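Local coordinates for protein alcohol dehydrogenase (Aeropyrum pernix, PDB 1H2B) that probably catalyses the NAD+-dependent oxidation of alcohols as a zinc-containing dehydrogenase, binding NAD, zinc and, in this crystal, octanoic acid, at residues T172-V177 with Y312-E317; K178-T183 with V255-D260. One frame throughout, in Å; residues are numbered along the deposited sequence. Where two conformers were deposited one is given.

Contact 1 (T172-V177 with Y312-E317); sequences TAYRAV and YVELHE. With NAJ (nicotinamide-adenine-dinucleotide (acidic form)), chain I.
Helix 166-181, which carries the zinc ligand Asp168 near its start, is crossed by the first turns of helix 312-323 at 102°, the axes of the two short segments coming within 9.6 Å. Two side chains of 172-177, Tyr174 and Arg175, meet two glutamates one helical turn apart, Glu314 and Glu317. Tyr174, with CG anti to the backbone N (chi1 -177°), reaches across to the second helix and donates a hydrogen bond through OH to Glu317 OE1, 2.7 Å away. The hydroxyl comes in on the anti side, tilted out of the carboxylate plane; OE1 itself lies at the ring edge, near the ring plane. At the edge of the same ring, Glu314 CB lies 3.9 Å from CD1 of Tyr174. A phenylalanine in place of Tyr174 would probably leave Glu317 OE1 without its hydroxyl donor and free the carboxylate to turn.

Arg175 runs extended from CG to NE, past the Glu314 carboxylate, and its NH1 donates to Glu314 OE1 at 3.0 Å in a salt bridge with an N-H...O angle of 165°. The acceptor lies in the guanidinium plane, whereas NH1 meets the carboxylate on the syn side and tilted out of its plane. Glu314 OE1 also accepts the backbone N-H of Asn311. Arg175 has further acidic partners, Glu119 through NH1 and Glu301 of the fourth subunit through NE.

On the cofactor side of helix 166-181, Thr172 CG2 sits 3.4 Å from the nicotinamide amide oxygen O7N of NAD. Buried Arg175 probably keeps buried Glu314 ionised, and the phenol donor would help stabilise negative charge on Glu317.

Contact 2 (K178-T183 with V255-D260); sequences KKAART and VNVAMD
Ala180, near the C-terminal end of helix 166-181, turns its methyl toward strand 255-260, where Val257 and Met259 point back at it. These two residues lie on the same face of the strand, with Ala258 between them on the other. The Ala180 CB meets a valine branch and a thioether sulfur: Val257 CG1 at 3.9 Å and Met259 SD at 4.1 Å. Val257 splits its two methyls between separate tasks. A chi1 of 175° swings CG1 away from the backbone N and onto the alanine methyl, while CG2 lies 3.8 Å from the Ala180 carbonyl O and equally near OG1 of Thr183, whose side chain it crosses at about a right angle. Met259 is bent at its last torsion (chi3 77°), carrying its CE along the helix to pack on Ala176 and Val177.

Past the end of the helix the contact becomes polar and is bridged by water. One water lies 2.8 Å from Thr183 OG1 and donates to Asn256 O at 2.7 Å; a second donates to Thr183 O and accepts from Asn256 ND2 at 2.9 Å. Thr183 OG1 is also bonded to Arg280 NH1, and Asn256 OD1 accepts the backbone N-H of Tyr189, so both polar side chains are anchored to neighbouring strands as well.

Residues 257-260 form an inner strand of the parallel sheet of the Rossmann-type domain, between 189-193 and 279-283, and helix 166-181 packs across one of its faces. The chemistry divides accordingly: the small Ala180 methyl lets the helix come close to Val257 and Met259 in the interior, while at the partly exposed margin ordered waters supply the hydrogen bonds that the separated polar groups do not make directly to each other.

How the contacts relate
Both contacts use helix 166-181: contact 1 takes residues 172-177 and contact 2 the helix's last residues and the loop after it, their centres 14 Å apart. Along the chain the order is 172-177, 178-183, 255-260, 312-317, so contact 2 is nested within the loop that contact 1 closes. One helix therefore packs on the nucleotide-binding parallel sheet through strand 255-260 and on helix 312-323, which follows the outermost strand 303-306 along the chain. The sites also touch directly: in one of the two conformers of Lys178, its NZ makes a salt bridge to Glu317 OE1 at 2.8 Å. The helix carrying one zinc ligand thus touches both the nucleotide-binding sheet and helix 312-323.

Contact 1 (T172-V177 with Y312-E317)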
ATOM      1  N   THR B 172       2.533  12.636 -17.188  1.00 13.59           N
ATOM      2  CA  THR B 172       2.943  11.244 -17.438  1.00 12.69           C
ATOM      3  C   THR B 172       4.190  10.913 -16.615  1.00 14.24           C
ATOM      4  O   THR B 172       4.269   9.848 -15.951  1.00 13.90           O
ATOM      5  CB  THR B 172       3.207  11.024 -18.927  1.00 13.18           C
ATOM      6  OG1 THR B 172       2.029  11.360 -19.658  1.00 13.16           O
ATOM      7  CG2 THR B 172       3.519   9.534 -19.188  1.00 14.70           C
ATOM      8  N   ALA B 173       5.187  11.815 -16.625  1.00 14.46           N
ATOM      9  CA  ALA B 173       6.379  11.584 -15.826  1.00 13.48           C
ATOM     10  C   ALA B 173       6.010  11.517 -14.339  1.00 11.20           C
ATOM     11  O   ALA B 173       6.546  10.686 -13.625  1.00 14.16           O
ATOM     12  CB  ALA B 173       7.427  12.701 -16.082  1.00 13.80           C
ATOM     13  N   TYR B 174       5.075  12.357 -13.892  1.00 13.46           N
ATOM     14  CA  TYR B 174       4.700  12.406 -12.474  1.00 11.92           C
ATOM     15  C   TYR B 174       4.000  11.146 -11.985  1.00 12.58           C
ATOM     16  O   TYR B 174       4.396  10.588 -10.939  1.00 14.43           O
ATOM     17  CB  TYR B 174       3.798  13.669 -12.243  1.00 14.16           C
ATOM     18  CG  TYR B 174       3.421  13.860 -10.812  1.00 13.69           C
ATOM     19  CD1 TYR B 174       2.119  13.613 -10.392  1.00 13.21           C
ATOM     20  CD2 TYR B 174       4.367  14.336  -9.902  1.00 16.08           C
ATOM     21  CE1 TYR B 174       1.761  13.781  -9.079  1.00 15.83           C
ATOM     22  CE2 TYR B 174       4.029  14.519  -8.576  1.00 16.91           C
ATOM     23  CZ  TYR B 174       2.722  14.226  -8.175  1.00 17.99           C
ATOM     24  OH  TYR B 174       2.399  14.424  -6.842  1.00 18.43           O
ATOM     25  N   ARG B 175       3.022  10.647 -12.759  1.00 13.25           N
ATOM     26  CA  ARG B 175       2.401   9.372 -12.388  1.00 13.57           C
ATOM     27  C   ARG B 175       3.415   8.253 -12.379  1.00 13.48           C
ATOM     28  O   ARG B 175       3.420   7.404 -11.465  1.00 15.26           O
ATOM     29  CB  ARG B 175       1.243   9.017 -13.314  1.00 12.63           C
ATOM     30  CG  ARG B 175       0.521   7.724 -12.901  1.00 13.36           C
ATOM     31  CD  ARG B 175      -0.674   7.529 -13.791  1.00 14.33           C
ATOM     32  NE  ARG B 175      -1.452   6.313 -13.598  1.00 14.84           N
ATOM     33  CZ  ARG B 175      -2.574   6.228 -12.901  1.00 16.63           C
ATOM     34  NH1 ARG B 175      -3.044   7.265 -12.220  1.00 15.70           N
ATOM     35  NH2 ARG B 175      -3.248   5.095 -12.868  1.00 16.86           N
ATOM     36  N   ALA B 176       4.309   8.235 -13.372  1.00 12.50           N
ATOM     37  CA  ALA B 176       5.307   7.188 -13.408  1.00 11.02           C
ATOM     38  C   ALA B 176       6.262   7.272 -12.232  1.00 13.40           C
ATOM     39  O   ALA B 176       6.669   6.250 -11.701  1.00 14.22           O
ATOM     40  CB  ALA B 176       6.071   7.275 -14.777  1.00 13.59           C
ATOM     41  N   VAL B 177       6.652   8.495 -11.844  1.00 11.79           N
ATOM     42  CA  VAL B 177       7.557   8.659 -10.693  1.00 13.07           C
ATOM     43  C   VAL B 177       6.840   8.276  -9.406  1.00 13.68           C
ATOM     44  O   VAL B 177       7.473   7.694  -8.508  1.00 14.51           O
ATOM     45  CB  VAL B 177       8.162  10.084 -10.666  1.00 13.95           C
ATOM     46  CG1 VAL B 177       8.807  10.362  -9.278  1.00 17.01           C
ATOM     47  CG2 VAL B 177       9.198  10.239 -11.829  1.00 13.68           C
ATOM     48  N   TYR B 312      -6.623  13.437 -12.868  1.00 13.77           N
ATOM     49  CA  TYR B 312      -6.792  14.876 -12.657  1.00 13.68           C
ATOM     50  C   TYR B 312      -6.110  15.347 -11.397  1.00 14.57           C
ATOM     51  O   TYR B 312      -5.492  16.408 -11.378  1.00 15.10           O
ATOM     52  CB  TYR B 312      -8.267  15.176 -12.596  1.00 14.27           C
ATOM     53  CG  TYR B 312      -8.609  16.641 -12.488  1.00 16.03           C
ATOM     54  CD1 TYR B 312      -8.741  17.442 -13.632  1.00 15.32           C
ATOM     55  CD2 TYR B 312      -8.814  17.200 -11.253  1.00 19.27           C
ATOM     56  CE1 TYR B 312      -9.100  18.777 -13.559  1.00 16.99           C
ATOM     57  CE2 TYR B 312      -9.169  18.575 -11.134  1.00 19.98           C
ATOM     58  CZ  TYR B 312      -9.307  19.345 -12.284  1.00 19.54           C
ATOM     59  OH  TYR B 312      -9.659  20.688 -12.181  1.00 24.99           O
ATOM     60  N   VAL B 313      -6.221  14.538 -10.358  1.00 14.19           N
ATOM     61  CA  VAL B 313      -5.566  14.912  -9.097  1.00 16.77           C
ATOM     62  C   VAL B 313      -4.042  14.994  -9.273  1.00 16.55           C
ATOM     63  O   VAL B 313      -3.388  15.915  -8.768  1.00 16.04           O
ATOM     64  CB  VAL B 313      -5.993  13.984  -7.944  1.00 17.89           C
ATOM     65  CG1 VAL B 313      -5.082  14.129  -6.727  1.00 23.53           C
ATOM     66  CG2 VAL B 313      -7.473  14.281  -7.586  1.00 19.51           C
ATOM     67  N   GLU B 314      -3.488  14.044 -10.007  1.00 14.46           N
ATOM     68  CA  GLU B 314      -2.043  14.052 -10.293  1.00 14.86           C
ATOM     69  C   GLU B 314      -1.635  15.310 -11.081  1.00 13.46           C
ATOM     70  O   GLU B 314      -0.599  15.901 -10.794  1.00 13.81           O
ATOM     71  CB  GLU B 314      -1.662  12.785 -11.070  1.00 16.44           C
ATOM     72  CG  GLU B 314      -1.672  11.594 -10.114  1.00 15.94           C
ATOM     73  CD  GLU B 314      -1.625  10.226 -10.794  1.00 18.37           C
ATOM     74  OE1 GLU B 314      -1.984  10.104 -11.988  1.00 15.50           O
ATOM     75  OE2 GLU B 314      -1.233   9.268 -10.084  1.00 18.79           O
ATOM     76  N   LEU B 315      -2.455  15.752 -12.050  1.00 14.32           N
ATOM     77  CA  LEU B 315      -2.114  16.989 -12.771  1.00 12.73           C
ATOM     78  C   LEU B 315      -2.148  18.166 -11.780  1.00 12.27           C
ATOM     79  O   LEU B 315      -1.258  19.026 -11.820  1.00 14.49           O
ATOM     80  CB  LEU B 315      -3.093  17.262 -13.933  1.00 15.30           C
ATOM     81  CG  LEU B 315      -2.730  18.502 -14.755  1.00 13.90           C
ATOM     82  CD1 LEU B 315      -1.316  18.531 -15.343  1.00 17.26           C
ATOM     83  CD2 LEU B 315      -3.853  18.608 -15.807  1.00 17.92           C
ATOM     84  N   HIS B 316      -3.135  18.164 -10.890  1.00 14.41           N
ATOM     85  CA  HIS B 316      -3.197  19.234  -9.900  1.00 14.11           C
ATOM     86  C   HIS B 316      -1.966  19.256  -9.008  1.00 15.98           C
ATOM     87  O   HIS B 316      -1.407  20.324  -8.751  1.00 16.00           O
ATOM     88  CB  HIS B 316      -4.456  19.036  -9.047  1.00 15.90           C
ATOM     89  CG  HIS B 316      -4.755  20.212  -8.190  1.00 24.79           C
ATOM     90  ND1 HIS B 316      -5.485  21.293  -8.638  1.00 33.39           N
ATOM     91  CD2 HIS B 316      -4.354  20.511  -6.940  1.00 28.56           C
ATOM     92  CE1 HIS B 316      -5.543  22.199  -7.676  1.00 27.64           C
ATOM     93  NE2 HIS B 316      -4.862  21.747  -6.637  1.00 33.62           N
ATOM     94  N   GLU B 317      -1.543  18.085  -8.503  1.00 14.39           N
ATOM     95  CA  GLU B 317      -0.317  18.019  -7.711  1.00 15.33           C
ATOM     96  C   GLU B 317       0.914  18.503  -8.469  1.00 15.28           C
ATOM     97  O   GLU B 317       1.770  19.193  -7.938  1.00 16.07           O
ATOM     98  CB  GLU B 317      -0.073  16.578  -7.260  1.00 13.89           C
ATOM     99  CG  GLU B 317      -1.162  16.149  -6.260  1.00 17.16           C
ATOM    100  CD  GLU B 317      -1.144  14.686  -5.894  1.00 17.15           C
ATOM    101  OE1 GLU B 317      -0.239  13.946  -6.318  1.00 20.45           O
ATOM    102  OE2 GLU B 317      -2.051  14.263  -5.156  1.00 21.20           O
TER
HETATM  103  PA  NAJ I1361      11.448  12.589 -26.947  1.00 17.71           P
HETATM  104  O1A NAJ I1361      11.696  12.354 -28.411  1.00 18.35           O
HETATM  105  O2A NAJ I1361      11.415  14.030 -26.410  1.00 17.12           O
HETATM  106  O5B NAJ I1361      12.571  11.917 -26.033  1.00 17.76           O
HETATM  107  C5B NAJ I1361      13.133  10.630 -26.328  1.00 17.01           C
HETATM  108  C4B NAJ I1361      14.510  10.672 -25.687  1.00 15.34           C
HETATM  109  O4B NAJ I1361      15.047   9.336 -25.766  1.00 14.23           O
HETATM  110  C3B NAJ I1361      15.477  11.646 -26.360  1.00 15.86           C
HETATM  111  O3B NAJ I1361      16.143  12.485 -25.402  1.00 18.05           O
HETATM  112  C2B NAJ I1361      16.399  10.644 -27.040  1.00 17.90           C
HETATM  113  O2B NAJ I1361      17.714  11.152 -27.311  1.00 18.14           O
HETATM  114  C1B NAJ I1361      16.430   9.453 -26.074  1.00 16.05           C
HETATM  115  N9A NAJ I1361      16.860   8.186 -26.664  1.00 17.34           N
HETATM  116  C8A NAJ I1361      16.690   7.683 -27.962  1.00 19.14           C
HETATM  117  N7A NAJ I1361      17.233   6.438 -28.034  1.00 17.28           N
HETATM  118  C5A NAJ I1361      17.755   6.145 -26.807  1.00 16.16           C
HETATM  119  C6A NAJ I1361      18.415   5.054 -26.297  1.00 17.04           C
HETATM  120  N6A NAJ I1361      18.727   3.979 -27.035  1.00 17.61           N
HETATM  121  N1A NAJ I1361      18.750   5.054 -24.968  1.00 15.51           N
HETATM  122  C2A NAJ I1361      18.513   6.143 -24.147  1.00 14.92           C
HETATM  123  N3A NAJ I1361      17.887   7.221 -24.667  1.00 13.16           N
HETATM  124  C4A NAJ I1361      17.520   7.220 -25.976  1.00 15.34           C
HETATM  125  O3  NAJ I1361      10.102  11.818 -26.603  1.00 16.09           O
HETATM  126  PN  NAJ I1361       8.957  12.189 -25.529  1.00 15.94           P
HETATM  127  O1N NAJ I1361       7.974  13.085 -26.128  1.00 15.80           O
HETATM  128  O2N NAJ I1361       9.590  12.547 -24.244  1.00 15.31           O
HETATM  129  O5D NAJ I1361       8.213  10.768 -25.450  1.00 14.60           O
HETATM  130  C5D NAJ I1361       8.924   9.675 -24.872  1.00 15.36           C
HETATM  131  C4D NAJ I1361       8.167   8.386 -25.147  1.00 14.07           C
HETATM  132  O4D NAJ I1361       6.996   8.377 -24.311  1.00 15.72           O
HETATM  133  C3D NAJ I1361       7.637   8.267 -26.575  1.00 13.51           C
HETATM  134  O3D NAJ I1361       7.542   6.868 -26.900  1.00 15.30           O
HETATM  135  C2D NAJ I1361       6.223   8.855 -26.466  1.00 16.56           C
HETATM  136  O2D NAJ I1361       5.331   8.467 -27.473  1.00 16.12           O
HETATM  137  C1D NAJ I1361       5.840   8.250 -25.104  1.00 14.56           C
HETATM  138  N1N NAJ I1361       4.698   8.816 -24.386  1.00 14.82           N
HETATM  139  C2N NAJ I1361       4.056   7.974 -23.526  1.00 14.47           C
HETATM  140  C3N NAJ I1361       3.006   8.448 -22.758  1.00 13.13           C
HETATM  141  C7N NAJ I1361       2.268   7.505 -21.866  1.00 14.95           C
HETATM  142  O7N NAJ I1361       1.210   8.037 -21.230  1.00 14.75           O
HETATM  143  N7N NAJ I1361       2.618   6.240 -21.613  1.00 13.75           N
HETATM  144  C4N NAJ I1361       2.578   9.816 -22.812  1.00 16.75           C
HETATM  145  C5N NAJ I1361       3.407  10.670 -23.593  1.00 16.34           C
HETATM  146  C6N NAJ I1361       4.419  10.165 -24.385  1.00 16.13           C

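Contact 2 (K178-T183 with V255-D260)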
ATOM      1  N   LYS B 178       5.554   8.595  -9.288  1.00 14.33           N
ATOM      2  CA  LYS B 178       4.760   8.075  -8.137  1.00 16.09           C
ATOM      3  C   LYS B 178       4.832   6.575  -8.061  1.00 16.60           C
ATOM      4  O   LYS B 178       5.058   6.013  -6.967  1.00 18.43           O
ATOM      5  CB  LYS B 178       3.306   8.505  -8.237  1.00 17.74           C
ATOM      6  CG  LYS B 178       3.120   9.985  -8.072  0.50 15.82           C
ATOM      7  CD  LYS B 178       1.674  10.301  -7.679  0.50 24.56           C
ATOM      8  CE  LYS B 178       1.635  11.227  -6.495  0.50 25.69           C
ATOM      9  NZ  LYS B 178       0.337  11.313  -5.728  0.50 26.96           N
ATOM     10  N   LYS B 179       4.661   5.879  -9.192  1.00 14.73           N
ATOM     11  CA  LYS B 179       4.820   4.428  -9.183  1.00 16.58           C
ATOM     12  C   LYS B 179       6.222   4.034  -8.691  1.00 17.67           C
ATOM     13  O   LYS B 179       6.373   3.198  -7.792  1.00 19.51           O
ATOM     14  CB  LYS B 179       4.605   3.818 -10.586  1.00 17.05           C
ATOM     15  CG  LYS B 179       3.174   3.850 -11.103  1.00 16.25           C
ATOM     16  CD  LYS B 179       3.193   3.138 -12.439  1.00 19.20           C
ATOM     17  CE  LYS B 179       1.792   2.821 -12.912  1.00 18.25           C
ATOM     18  NZ  LYS B 179       1.011   4.049 -13.092  1.00 16.75           N
ATOM     19  N   ALA B 180       7.249   4.695  -9.213  1.00 15.47           N
ATOM     20  CA  ALA B 180       8.632   4.387  -8.858  1.00 17.50           C
ATOM     21  C   ALA B 180       8.867   4.553  -7.368  1.00 18.27           C
ATOM     22  O   ALA B 180       9.565   3.718  -6.773  1.00 18.84           O
ATOM     23  CB  ALA B 180       9.598   5.282  -9.646  1.00 16.46           C
ATOM     24  N   ALA B 181       8.361   5.646  -6.801  1.00 16.93           N
ATOM     25  CA  ALA B 181       8.685   6.066  -5.435  1.00 18.01           C
ATOM     26  C   ALA B 181       8.269   4.991  -4.431  1.00 24.29           C
ATOM     27  O   ALA B 181       8.905   4.844  -3.364  1.00 26.25           O
ATOM     28  CB  ALA B 181       8.043   7.311  -5.123  1.00 17.04           C
ATOM     29  N   ARG B 182       7.279   4.184  -4.807  1.00 21.75           N
ATOM     30  CA  ARG B 182       6.707   3.204  -3.861  1.00 23.13           C
ATOM     31  C   ARG B 182       7.732   2.181  -3.345  1.00 24.67           C
ATOM     32  O   ARG B 182       7.531   1.550  -2.264  1.00 26.28           O
ATOM     33  CB  ARG B 182       5.551   2.457  -4.552  1.00 25.90           C
ATOM     34  CG  ARG B 182       4.320   3.334  -4.646  1.00 27.87           C
ATOM     35  CD  ARG B 182       3.400   2.947  -5.798  1.00 35.84           C
ATOM     36  NE  ARG B 182       3.026   1.534  -5.752  1.00 40.26           N
ATOM     37  CZ  ARG B 182       2.581   0.838  -6.799  1.00 46.30           C
ATOM     38  NH1 ARG B 182       2.486   1.441  -8.005  1.00 29.76           N
ATOM     39  NH2 ARG B 182       2.243  -0.462  -6.639  1.00 28.01           N
ATOM     40  N   THR B 183       8.800   1.958  -4.096  1.00 22.08           N
ATOM     41  CA  THR B 183       9.825   1.012  -3.687  1.00 22.88           C
ATOM     42  C   THR B 183      11.251   1.601  -3.672  1.00 22.92           C
ATOM     43  O   THR B 183      12.243   0.865  -3.707  1.00 28.78           O
ATOM     44  CB  THR B 183       9.837  -0.233  -4.561  1.00 24.98           C
ATOM     45  OG1 THR B 183      10.025   0.118  -5.951  1.00 25.22           O
ATOM     46  CG2 THR B 183       8.488  -0.980  -4.500  1.00 21.42           C
ATOM     47  N   VAL B 255      19.544  -1.885 -10.851  1.00 14.38           N
ATOM     48  CA  VAL B 255      18.716  -0.830 -10.281  1.00 14.62           C
ATOM     49  C   VAL B 255      17.437  -1.351  -9.671  1.00 14.35           C
ATOM     50  O   VAL B 255      16.856  -2.347 -10.101  1.00 15.74           O
ATOM     51  CB  VAL B 255      18.405   0.278 -11.311  1.00 12.24           C
ATOM     52  CG1 VAL B 255      19.717   0.886 -11.870  1.00 15.97           C
ATOM     53  CG2 VAL B 255      17.563  -0.260 -12.473  1.00 16.42           C
ATOM     54  N   ASN B 256      16.988  -0.638  -8.656  1.00 14.43           N
ATOM     55  CA  ASN B 256      15.717  -0.953  -8.017  1.00 14.60           C
ATOM     56  C   ASN B 256      14.531  -0.627  -8.921  1.00 15.27           C
ATOM     57  O   ASN B 256      13.485  -1.320  -8.901  1.00 15.23           O
ATOM     58  CB  ASN B 256      15.617  -0.169  -6.716  1.00 14.99           C
ATOM     59  CG  ASN B 256      16.752  -0.500  -5.774  1.00 19.29           C
ATOM     60  OD1 ASN B 256      17.885  -0.073  -5.928  1.00 19.72           O
ATOM     61  ND2 ASN B 256      16.434  -1.343  -4.791  1.00 23.57           N
ATOM     62  N   VAL B 257      14.647   0.458  -9.686  1.00 14.51           N
ATOM     63  CA  VAL B 257      13.591   0.851 -10.640  1.00 11.67           C
ATOM     64  C   VAL B 257      14.292   1.355 -11.905  1.00 13.92           C
ATOM     65  O   VAL B 257      15.283   2.073 -11.814  1.00 14.07           O
ATOM     66  CB  VAL B 257      12.733   1.992 -10.122  1.00 13.81           C
ATOM     67  CG1 VAL B 257      11.737   2.439 -11.209  1.00 15.28           C
ATOM     68  CG2 VAL B 257      11.911   1.560  -8.876  1.00 14.36           C
ATOM     69  N   ALA B 258      13.817   0.882 -13.066  1.00 11.70           N
ATOM     70  CA  ALA B 258      14.211   1.510 -14.339  1.00 13.07           C
ATOM     71  C   ALA B 258      12.965   2.087 -14.960  1.00 13.00           C
ATOM     72  O   ALA B 258      11.885   1.529 -14.788  1.00 12.77           O
ATOM     73  CB  ALA B 258      14.822   0.482 -15.279  1.00 13.26           C
ATOM     74  N   MET B 259      13.109   3.209 -15.673  1.00 11.42           N
ATOM     75  CA  MET B 259      11.956   3.912 -16.247  1.00 11.39           C
ATOM     76  C   MET B 259      12.272   4.153 -17.702  1.00 13.69           C
ATOM     77  O   MET B 259      13.224   4.846 -18.000  1.00 14.23           O
ATOM     78  CB  MET B 259      11.740   5.252 -15.509  1.00 14.10           C
ATOM     79  CG  MET B 259      11.565   5.047 -13.969  1.00 11.83           C
ATOM     80  SD  MET B 259      11.144   6.578 -13.205  1.00 15.20           S
ATOM     81  CE  MET B 259       9.417   6.724 -13.627  1.00 15.25           C
ATOM     82  N   ASP B 260      11.491   3.551 -18.615  1.00 11.69           N
ATOM     83  CA  ASP B 260      11.785   3.728 -20.036  1.00 14.13           C
ATOM     84  C   ASP B 260      10.919   4.857 -20.577  1.00 14.70           C
ATOM     85  O   ASP B 260       9.696   4.671 -20.738  1.00 13.70           O
ATOM     86  CB  ASP B 260      11.465   2.428 -20.776  1.00 13.27           C
ATOM     87  CG  ASP B 260      11.829   2.507 -22.233  1.00 18.38           C
ATOM     88  OD1 ASP B 260      12.073   3.626 -22.724  1.00 15.47           O
ATOM     89  OD2 ASP B 260      11.909   1.481 -22.938  1.00 21.46           O
TER
HETATM   90  O   HOH W   1      11.905  -1.818  -6.750  1.00 29.77           O
HETATM   91  O   HOH W   2      13.572  -1.772  -4.411  1.00 36.04           O